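Local coordinates for lipoprotein (Colwellia psychrerythraea, PDB 3O0Y) that is of unknown function but, as a putative lipoprotein of a family in the MA clan of peptidases, may be related to metal-dependent peptidases, at residues Q106-G111 against F459-A464; G213-H218 against V253-Y258; Q327-G332 against E344-Y349. One frame throughout, in Å; residues are numbered along the deposited sequence.

Interaction 1 (Q106-G111 against F459-A464); sequences QQVMAG and FLRRIA
One face of the Arg461 guanidinium is covered by Val108, whose CG2 stands 4.2 Å above the plane and over its centre, while its NH1 is hydrogen-bonded to Asn105 OD1, one helical turn before Met109. The contact is helix-to-helix packing inside a mainly helical fold: the middle of helix 100-117 lies against the short helix 459-462, whose backbone bonding is poor, with CA atoms of Met109 and Arg461 7.3 Å apart. No hydrogen bond crosses between the two segments, so the join is made by van der Waals contact. The Arg461 chain runs roughly at right angles across Val108, its CG 3.8 Å from Val108 CG1, and a bend at chi3 (63°) turns the guanidinium over the valine. All four touching side chains are buried, so the bond to Asn105 OD1 gives a polar partner to a side chain that is probably charged. Val597 of helix 595-608 and Tyr466 also pack on Val108, and Tyr35 of helix 27-44 on Met109. Met109 is folded at chi2 (-68°) and chi3 (-58°), which brings its thioether round to the second helix: Met109 SD rests 3.9 Å from Arg461 CG and equally far from Leu460 CB, and Met109 CE reaches Leu460 CD1 at 4.0 Å.

Interaction 2 (G213-H218 against V253-Y258); sequences GSAEQH and VVYPAY
The loop that joins helix 197-210 to helix 219-228 meets helix 236-268 chiefly, in these two segments, through Tyr255, which reaches across from the helix to Gly213, Ala215 and His218. Tyr255 OH donates a hydrogen bond to Gly213 O at 2.8 Å. The donor sits above the carbonyl plane, 54° out of it, so no lone pair is pointed at directly. A water closes a small ring on the same residue, accepting from Gly213 N at 2.9 Å and donating to Tyr255 OH at 3.2 Å; the phenolic oxygen is therefore held by two bonds, one given and one received. Ala215 lies over a face of the ring, with Ala215 CB 4.2 Å from the Tyr255 ring centroid, a CH-pi contact. The loop has its own local order here: Ala215 and Glu216 form a 3-10 segment, and His218 is the N-cap of helix 219-228, its ND1 bonded to the backbone N of Phe220. His218 CG lies anti to the backbone N (chi1 -165°), which carries the imidazole to the tyrosine hydroxyl. The edge of the imidazole is turned to the tyrosine, His218 CD2 coming 3.4 Å from Tyr255 OH; the two rings meet obliquely, their planes at 75°. Phe210 and Phe220 also meet the imidazole, and Val250, earlier on helix 236-268, touches Ala215, His218 and Tyr255.

Interaction 3 (Q327-G332 against E344-Y349); sequences QGYTKG and EPRFLY
Glu344 opens the second segment and meets Tyr329, the two side chains coming from opposite directions. Tyr329 OH donates to Glu344 OE2 at 2.5 Å, a very short hydrogen bond whose exact length deserves caution. OE2 lies in plane at the edge of the phenol ring, and ring and carboxylate planes are 37° apart. The glutamate reaches that far because its chain is extended beyond CG (chi2 177°). Pro345 begins a 3-10 turn, closed by the bond from Phe347 N to Glu344 O at 3.0 Å, and this turn carries the next side chain back beside the carboxylate. Arg346 takes a side-on grip on the other oxygen: NE and NH2 both bond to Glu344 OE1 at 2.8 Å, the acceptor almost in the guanidinium plane, in a salt bridge. NE meets OE1 nearly along the C-O bond and NH2 takes the syn lone pair. Arg346 NH2 also lies 2.9 Å from Tyr329 OH. Phe347 then packs on its neighbour, the aliphatic Arg346 CG standing 3.7 Å over the centre of the Phe347 ring, while Phe492 of helix 491-515 makes a cation-pi contact with the guanidinium. Tyr329 itself follows the Schellman motif at Gly328 that ends helix 302-326, so the tyrosine ties together the loops flanking helix 334-342. With an alanine here in place of Glu344, Tyr329 OH would probably lose its acceptor, leaving the guanidinium without its charge partner and both side chains less firmly fixed. Tyr329 OH also makes a weak hydrogen bond to a bound Tris molecule, probably from the crystallisation liquor. The carboxylate thus divides its work, OE1 for the cation and OE2 for the phenol, and the nearby Arg346 is likely to keep the glutamate ionised at this surface.

Overall arrangement
Burial separates the three contacts. Interaction 1 is fully buried and has no hydrogen bond across its segments; interaction 2 is partly buried and combines a CH-pi contact with one hydrogen bond and a water; interaction 3 lies at the surface, where a phenol donates to a carboxylate that is itself held by an arginine of the same segment. No helix is shared among them: the first joins helices 100-117 and 459-462, the second ties a loop to helix 236-268, and the third links the loops on either side of helix 334-342. Interaction 1 spans 347 intervening residues, against 34 and 11 for the others. The centres of interactions 1 and 3 lie on opposite sides of the chain's centre, about 46 Å apart.

Interaction 1 (Q106-G111 against F459-A464)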
loop_
_atom_site.group_PDB
_atom_site.type_symbol
_atom_site.label_atom_id
_atom_site.label_comp_id
_atom_site.label_asym_id
_atom_site.label_seq_id
_atom_site.Cartn_x
_atom_site.Cartn_y
_atom_site.Cartn_z
ATOM N N GLN A 106 4.516 -3.180 23.894
ATOM C CA GLN A 106 3.528 -2.295 24.484
ATOM C C GLN A 106 3.403 -1.025 23.709
ATOM O O GLN A 106 2.293 -0.572 23.428
ATOM C CB GLN A 106 3.878 -1.977 25.954
ATOM C CG GLN A 106 2.837 -1.082 26.598
ATOM C CD GLN A 106 3.159 -0.877 28.090
ATOM O OE1 GLN A 106 4.323 -0.985 28.494
ATOM N NE2 GLN A 106 2.146 -0.748 28.899
ATOM N N GLN A 107 4.532 -0.396 23.426
ATOM C CA GLN A 107 4.522 0.883 22.707
ATOM C C GLN A 107 3.993 0.730 21.298
ATOM O O GLN A 107 3.097 1.515 20.864
ATOM C CB GLN A 107 5.898 1.497 22.683
ATOM C CG GLN A 107 5.925 2.839 21.956
ATOM C CD GLN A 107 7.249 3.620 22.194
ATOM O OE1 GLN A 107 8.006 3.251 23.088
ATOM N NE2 GLN A 107 7.477 4.729 21.436
ATOM N N VAL A 108 4.457 -0.282 20.577
ATOM C CA VAL A 108 3.980 -0.517 19.228
ATOM C C VAL A 108 2.498 -0.887 19.222
ATOM O O VAL A 108 1.709 -0.381 18.435
ATOM C CB VAL A 108 4.778 -1.577 18.494
ATOM C CG1 VAL A 108 4.142 -1.896 17.126
ATOM C CG2 VAL A 108 6.230 -1.082 18.410
ATOM N N MET A 109 2.079 -1.798 20.094
ATOM C CA MET A 109 0.702 -2.176 20.039
ATOM C C MET A 109 -0.276 -1.059 20.491
ATOM O O MET A 109 -1.382 -1.009 19.973
ATOM C CB MET A 109 0.440 -3.457 20.824
ATOM C CG MET A 109 1.033 -4.670 20.171
ATOM S SD MET A 109 0.300 -5.200 18.598
ATOM C CE MET A 109 -1.432 -5.465 19.163
ATOM N N ALA A 110 0.111 -0.231 21.455
ATOM C CA ALA A 110 -0.711 0.986 21.807
ATOM C C ALA A 110 -0.813 1.883 20.561
ATOM O O ALA A 110 -1.876 2.414 20.233
ATOM C CB ALA A 110 -0.115 1.769 23.029
ATOM N N GLY A 111 0.303 2.020 19.842
ATOM C CA GLY A 111 0.321 2.879 18.612
ATOM C C GLY A 111 -0.543 2.313 17.509
ATOM O O GLY A 111 -1.226 3.043 16.844
ATOM N N PHE A 459 0.500 -10.824 16.904
ATOM C CA PHE A 459 0.182 -10.970 15.492
ATOM C C PHE A 459 0.097 -9.663 14.749
ATOM O O PHE A 459 0.670 -9.529 13.665
ATOM C CB PHE A 459 -1.103 -11.722 15.217
ATOM C CG PHE A 459 -1.335 -11.959 13.778
ATOM C CD1 PHE A 459 -0.749 -12.997 13.124
ATOM C CD2 PHE A 459 -2.183 -11.126 13.093
ATOM C CE1 PHE A 459 -1.007 -13.182 11.741
ATOM C CE2 PHE A 459 -2.408 -11.272 11.753
ATOM C CZ PHE A 459 -1.799 -12.295 11.075
ATOM N N LEU A 460 -0.500 -8.633 15.326
ATOM C CA LEU A 460 -0.596 -7.409 14.553
ATOM C C LEU A 460 0.775 -6.763 14.273
ATOM O O LEU A 460 0.944 -6.055 13.263
ATOM C CB LEU A 460 -1.481 -6.401 15.290
ATOM C CG LEU A 460 -2.996 -6.667 15.222
ATOM C CD1 LEU A 460 -3.795 -5.520 15.968
ATOM C CD2 LEU A 460 -3.522 -6.842 13.800
ATOM N N ARG A 461 1.762 -7.092 15.100
ATOM C CA ARG A 461 3.123 -6.682 14.831
ATOM C C ARG A 461 3.771 -7.374 13.657
ATOM O O ARG A 461 4.674 -6.794 13.032
ATOM C CB ARG A 461 4.054 -6.833 16.027
ATOM C CG ARG A 461 3.830 -5.658 17.030
ATOM C CD ARG A 461 5.078 -5.494 17.895
ATOM N NE ARG A 461 6.296 -5.130 17.150
ATOM C CZ ARG A 461 7.500 -5.016 17.668
ATOM N NH1 ARG A 461 7.762 -5.251 18.966
ATOM N NH2 ARG A 461 8.518 -4.687 16.887
ATOM N N ARG A 462 3.299 -8.559 13.316
ATOM C CA ARG A 462 3.821 -9.266 12.179
ATOM C C ARG A 462 3.362 -8.719 10.810
ATOM O O ARG A 462 4.006 -8.959 9.796
ATOM C CB ARG A 462 3.550 -10.777 12.253
ATOM C CG ARG A 462 4.152 -11.388 13.464
ATOM C CD ARG A 462 3.663 -12.736 13.747
ATOM N NE ARG A 462 4.033 -13.654 12.685
ATOM C CZ ARG A 462 3.562 -14.905 12.576
ATOM N NH1 ARG A 462 2.744 -15.397 13.504
ATOM N NH2 ARG A 462 3.978 -15.702 11.612
ATOM N N ILE A 463 2.271 -7.983 10.796
ATOM C CA ILE A 463 1.696 -7.370 9.589
ATOM C C ILE A 463 1.521 -5.852 9.705
ATOM O O ILE A 463 0.738 -5.243 8.950
ATOM C CB ILE A 463 0.325 -7.967 9.282
ATOM C CG1 ILE A 463 -0.616 -7.858 10.479
ATOM C CG2 ILE A 463 0.485 -9.492 8.968
ATOM C CD1 ILE A 463 -2.169 -7.933 10.080
ATOM N N ALA A 464 2.210 -5.237 10.660
ATOM C CA ALA A 464 1.978 -3.834 11.032
ATOM C C ALA A 464 2.189 -2.975 9.790
ATOM O O ALA A 464 3.261 -3.054 9.196
ATOM C CB ALA A 464 3.035 -3.429 12.139
#

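Interaction 2 (G213-H218 against V253-Y258)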
loop_
_atom_site.group_PDB
_atom_site.type_symbol
_atom_site.label_atom_id
_atom_site.label_comp_id
_atom_site.label_asym_id
_atom_site.label_seq_id
_atom_site.Cartn_x
_atom_site.Cartn_y
_atom_site.Cartn_z
ATOM N N GLY A 213 -20.618 -3.945 -18.400
ATOM C CA GLY A 213 -20.791 -5.172 -19.183
ATOM C C GLY A 213 -21.880 -6.040 -18.628
ATOM O O GLY A 213 -22.481 -5.743 -17.588
ATOM N N SER A 214 -22.198 -7.127 -19.322
ATOM C CA SER A 214 -23.282 -7.982 -18.828
ATOM C C SER A 214 -22.795 -8.695 -17.572
ATOM O O SER A 214 -21.627 -9.041 -17.460
ATOM C CB SER A 214 -23.687 -9.045 -19.865
ATOM O OG SER A 214 -22.536 -9.825 -20.197
ATOM N N ALA A 215 -23.739 -9.016 -16.712
ATOM C CA ALA A 215 -23.428 -9.730 -15.460
ATOM C C ALA A 215 -22.778 -11.078 -15.756
ATOM O O ALA A 215 -21.856 -11.491 -15.049
ATOM C CB ALA A 215 -24.687 -9.928 -14.650
ATOM N N GLU A 216 -23.240 -11.756 -16.824
ATOM C CA GLU A 216 -22.756 -13.101 -17.174
ATOM C C GLU A 216 -21.317 -13.073 -17.573
ATOM O O GLU A 216 -20.643 -14.117 -17.582
ATOM C CB GLU A 216 -23.532 -13.721 -18.367
ATOM C CG GLU A 216 -25.040 -13.858 -18.187
ATOM C CD GLU A 216 -25.831 -12.527 -17.945
ATOM O OE1 GLU A 216 -25.423 -11.450 -18.435
ATOM O OE2 GLU A 216 -26.884 -12.575 -17.245
ATOM N N GLN A 217 -20.808 -11.892 -17.943
ATOM C CA GLN A 217 -19.407 -11.780 -18.336
ATOM C C GLN A 217 -18.547 -10.965 -17.344
ATOM O O GLN A 217 -17.344 -10.703 -17.592
ATOM C CB GLN A 217 -19.278 -11.248 -19.755
ATOM C CG GLN A 217 -19.609 -12.336 -20.876
ATOM C CD GLN A 217 -18.643 -13.537 -20.818
ATOM O OE1 GLN A 217 -17.418 -13.373 -20.574
ATOM N NE2 GLN A 217 -19.197 -14.756 -20.973
ATOM N N HIS A 218 -19.101 -10.754 -16.164
ATOM C CA HIS A 218 -18.415 -9.964 -15.161
ATOM C C HIS A 218 -17.173 -10.724 -14.653
ATOM O O HIS A 218 -17.163 -11.982 -14.545
ATOM C CB HIS A 218 -19.349 -9.657 -14.007
ATOM C CG HIS A 218 -18.849 -8.562 -13.122
ATOM N ND1 HIS A 218 -18.022 -8.800 -12.032
ATOM C CD2 HIS A 218 -19.046 -7.220 -13.179
ATOM C CE1 HIS A 218 -17.710 -7.632 -11.482
ATOM N NE2 HIS A 218 -18.314 -6.657 -12.156
ATOM N N VAL A 253 -27.881 -9.178 -7.126
ATOM C CA VAL A 253 -27.465 -8.538 -5.881
ATOM C C VAL A 253 -26.328 -7.516 -6.168
ATOM O O VAL A 253 -26.487 -6.332 -5.856
ATOM C CB VAL A 253 -27.086 -9.524 -4.828
ATOM C CG1 VAL A 253 -26.808 -8.783 -3.526
ATOM C CG2 VAL A 253 -28.278 -10.544 -4.578
ATOM N N VAL A 254 -25.246 -7.948 -6.816
ATOM C CA VAL A 254 -24.088 -7.074 -7.004
ATOM C C VAL A 254 -24.408 -5.889 -7.859
ATOM O O VAL A 254 -24.108 -4.751 -7.461
ATOM C CB VAL A 254 -22.874 -7.826 -7.564
ATOM C CG1 VAL A 254 -21.688 -6.881 -7.799
ATOM C CG2 VAL A 254 -22.493 -8.971 -6.531
ATOM N N TYR A 255 -25.050 -6.137 -9.016
ATOM C CA TYR A 255 -25.323 -5.065 -9.978
ATOM C C TYR A 255 -26.196 -3.954 -9.388
ATOM O O TYR A 255 -25.783 -2.782 -9.431
ATOM C CB TYR A 255 -25.881 -5.624 -11.286
ATOM C CG TYR A 255 -24.829 -5.859 -12.269
ATOM C CD1 TYR A 255 -23.648 -6.478 -11.916
ATOM C CD2 TYR A 255 -25.013 -5.540 -13.623
ATOM C CE1 TYR A 255 -22.655 -6.669 -12.821
ATOM C CE2 TYR A 255 -24.007 -5.735 -14.531
ATOM C CZ TYR A 255 -22.835 -6.303 -14.135
ATOM O OH TYR A 255 -21.801 -6.547 -15.008
ATOM N N PRO A 256 -27.344 -4.284 -8.810
ATOM C CA PRO A 256 -28.122 -3.232 -8.172
ATOM C C PRO A 256 -27.411 -2.510 -6.990
ATOM O O PRO A 256 -27.663 -1.296 -6.758
ATOM C CB PRO A 256 -29.358 -3.968 -7.676
ATOM C CG PRO A 256 -29.501 -5.106 -8.648
ATOM C CD PRO A 256 -28.079 -5.564 -8.789
ATOM N N ALA A 257 -26.547 -3.244 -6.265
ATOM C CA ALA A 257 -25.803 -2.646 -5.151
ATOM C C ALA A 257 -24.885 -1.540 -5.702
ATOM O O ALA A 257 -24.959 -0.388 -5.240
ATOM C CB ALA A 257 -25.019 -3.749 -4.359
ATOM N N TYR A 258 -24.082 -1.846 -6.733
ATOM C CA TYR A 258 -23.168 -0.857 -7.326
ATOM C C TYR A 258 -23.919 0.295 -7.947
ATOM O O TYR A 258 -23.579 1.451 -7.756
ATOM C CB TYR A 258 -22.192 -1.463 -8.327
ATOM C CG TYR A 258 -20.994 -2.067 -7.598
ATOM C CD1 TYR A 258 -21.145 -3.157 -6.759
ATOM C CD2 TYR A 258 -19.719 -1.508 -7.714
ATOM C CE1 TYR A 258 -20.080 -3.668 -6.065
ATOM C CE2 TYR A 258 -18.666 -1.966 -6.987
ATOM C CZ TYR A 258 -18.833 -3.046 -6.148
ATOM O OH TYR A 258 -17.750 -3.571 -5.446
HETATM O O HOH W 1 -19.281 -4.898 -16.022
#

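Interaction 3 (Q327-G332 against E344-Y349)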
loop_
_atom_site.group_PDB
_atom_site.type_symbol
_atom_site.label_atom_id
_atom_site.label_comp_id
_atom_site.label_asym_id
_atom_site.label_seq_id
_atom_site.Cartn_x
_atom_site.Cartn_y
_atom_site.Cartn_z
ATOM N N GLN A 327 26.999 11.226 -20.270
ATOM C CA GLN A 327 26.487 10.406 -21.385
ATOM C C GLN A 327 26.252 11.188 -22.647
ATOM O O GLN A 327 25.857 10.604 -23.673
ATOM C CB GLN A 327 25.173 9.697 -20.994
ATOM C CG GLN A 327 25.320 8.678 -19.881
ATOM C CD GLN A 327 26.391 7.684 -20.190
ATOM O OE1 GLN A 327 26.373 7.053 -21.246
ATOM N NE2 GLN A 327 27.235 7.457 -19.234
ATOM N N GLY A 328 26.444 12.521 -22.595
ATOM C CA GLY A 328 26.291 13.355 -23.774
ATOM C C GLY A 328 24.922 14.036 -23.918
ATOM O O GLY A 328 24.598 14.561 -24.995
ATOM N N TYR A 329 24.144 13.996 -22.857
ATOM C CA TYR A 329 22.795 14.572 -22.812
ATOM C C TYR A 329 22.865 15.872 -22.054
ATOM O O TYR A 329 22.843 15.865 -20.838
ATOM C CB TYR A 329 21.815 13.602 -22.191
ATOM C CG TYR A 329 21.461 12.467 -23.110
ATOM C CD1 TYR A 329 20.253 12.471 -23.812
ATOM C CD2 TYR A 329 22.355 11.416 -23.335
ATOM C CE1 TYR A 329 19.959 11.435 -24.720
ATOM C CE2 TYR A 329 22.070 10.413 -24.250
ATOM C CZ TYR A 329 20.879 10.388 -24.895
ATOM O OH TYR A 329 20.577 9.391 -25.847
ATOM N N THR A 330 23.014 16.984 -22.797
ATOM C CA THR A 330 23.463 18.209 -22.210
ATOM C C THR A 330 22.413 19.336 -22.384
ATOM O O THR A 330 22.601 20.410 -21.832
ATOM C CB THR A 330 24.770 18.727 -22.833
ATOM O OG1 THR A 330 24.452 19.249 -24.099
ATOM C CG2 THR A 330 25.791 17.598 -23.033
ATOM N N LYS A 331 21.351 19.089 -23.113
ATOM C CA LYS A 331 20.340 20.148 -23.422
ATOM C C LYS A 331 19.056 19.907 -22.639
ATOM O O LYS A 331 18.496 18.799 -22.639
ATOM C CB LYS A 331 20.036 20.180 -24.949
ATOM C CG LYS A 331 21.218 19.812 -25.946
ATOM C CD LYS A 331 20.845 19.683 -27.565
ATOM C CE LYS A 331 21.387 18.369 -28.356
ATOM N NZ LYS A 331 22.905 18.111 -28.622
ATOM N N GLY A 332 18.578 20.962 -22.000
ATOM C CA GLY A 332 17.239 20.980 -21.410
ATOM C C GLY A 332 17.274 20.517 -19.952
ATOM O O GLY A 332 18.358 20.193 -19.372
ATOM N N GLU A 344 13.862 6.452 -27.089
ATOM C CA GLU A 344 14.835 5.772 -27.886
ATOM C C GLU A 344 14.638 4.286 -27.960
ATOM O O GLU A 344 14.296 3.649 -26.962
ATOM C CB GLU A 344 16.256 6.047 -27.338
ATOM C CG GLU A 344 16.597 7.546 -27.361
ATOM C CD GLU A 344 17.974 7.886 -26.768
ATOM O OE1 GLU A 344 18.690 6.936 -26.316
ATOM O OE2 GLU A 344 18.290 9.135 -26.741
ATOM N N PRO A 345 14.854 3.698 -29.155
ATOM C CA PRO A 345 14.535 2.318 -29.265
ATOM C C PRO A 345 15.310 1.364 -28.343
ATOM O O PRO A 345 14.805 0.291 -27.996
ATOM C CB PRO A 345 14.802 1.980 -30.752
ATOM C CG PRO A 345 15.449 3.117 -31.315
ATOM C CD PRO A 345 15.234 4.294 -30.445
ATOM N N ARG A 346 16.553 1.695 -27.984
ATOM C CA ARG A 346 17.306 0.856 -27.129
ATOM C C ARG A 346 16.641 0.698 -25.748
ATOM O O ARG A 346 17.028 -0.191 -25.042
ATOM C CB ARG A 346 18.732 1.393 -26.935
ATOM C CG ARG A 346 18.782 2.734 -26.305
ATOM C CD ARG A 346 20.231 3.280 -26.283
ATOM N NE ARG A 346 20.275 4.689 -25.936
ATOM C CZ ARG A 346 21.337 5.322 -25.425
ATOM N NH1 ARG A 346 22.510 4.688 -25.178
ATOM N NH2 ARG A 346 21.219 6.593 -25.191
ATOM N N PHE A 347 15.727 1.579 -25.383
ATOM C CA PHE A 347 15.068 1.591 -24.062
ATOM C C PHE A 347 13.636 1.066 -24.094
ATOM O O PHE A 347 12.920 1.168 -23.076
ATOM C CB PHE A 347 15.160 2.935 -23.356
ATOM C CG PHE A 347 16.566 3.400 -23.110
ATOM C CD1 PHE A 347 17.473 2.565 -22.442
ATOM C CD2 PHE A 347 17.020 4.642 -23.563
ATOM C CE1 PHE A 347 18.761 2.978 -22.239
ATOM C CE2 PHE A 347 18.294 5.053 -23.328
ATOM C CZ PHE A 347 19.190 4.213 -22.707
ATOM N N LEU A 348 13.208 0.512 -25.223
ATOM C CA LEU A 348 11.772 0.117 -25.382
ATOM C C LEU A 348 11.682 -1.332 -25.766
ATOM O O LEU A 348 12.298 -1.798 -26.782
ATOM C CB LEU A 348 11.105 0.952 -26.466
ATOM C CG LEU A 348 10.929 2.420 -26.190
ATOM C CD1 LEU A 348 10.544 3.117 -27.515
ATOM C CD2 LEU A 348 9.957 2.609 -25.011
ATOM N N TYR A 349 10.920 -2.106 -24.995
ATOM C CA TYR A 349 10.535 -3.413 -25.420
ATOM C C TYR A 349 9.529 -3.330 -26.538
ATOM O O TYR A 349 8.719 -2.372 -26.608
ATOM C CB TYR A 349 9.923 -4.213 -24.229
ATOM C CG TYR A 349 10.831 -4.455 -23.060
ATOM C CD1 TYR A 349 11.793 -5.439 -23.129
ATOM C CD2 TYR A 349 10.777 -3.656 -21.936
ATOM C CE1 TYR A 349 12.634 -5.670 -22.060
ATOM C CE2 TYR A 349 11.604 -3.881 -20.825
ATOM C CZ TYR A 349 12.550 -4.881 -20.929
ATOM O OH TYR A 349 13.417 -5.104 -19.886
#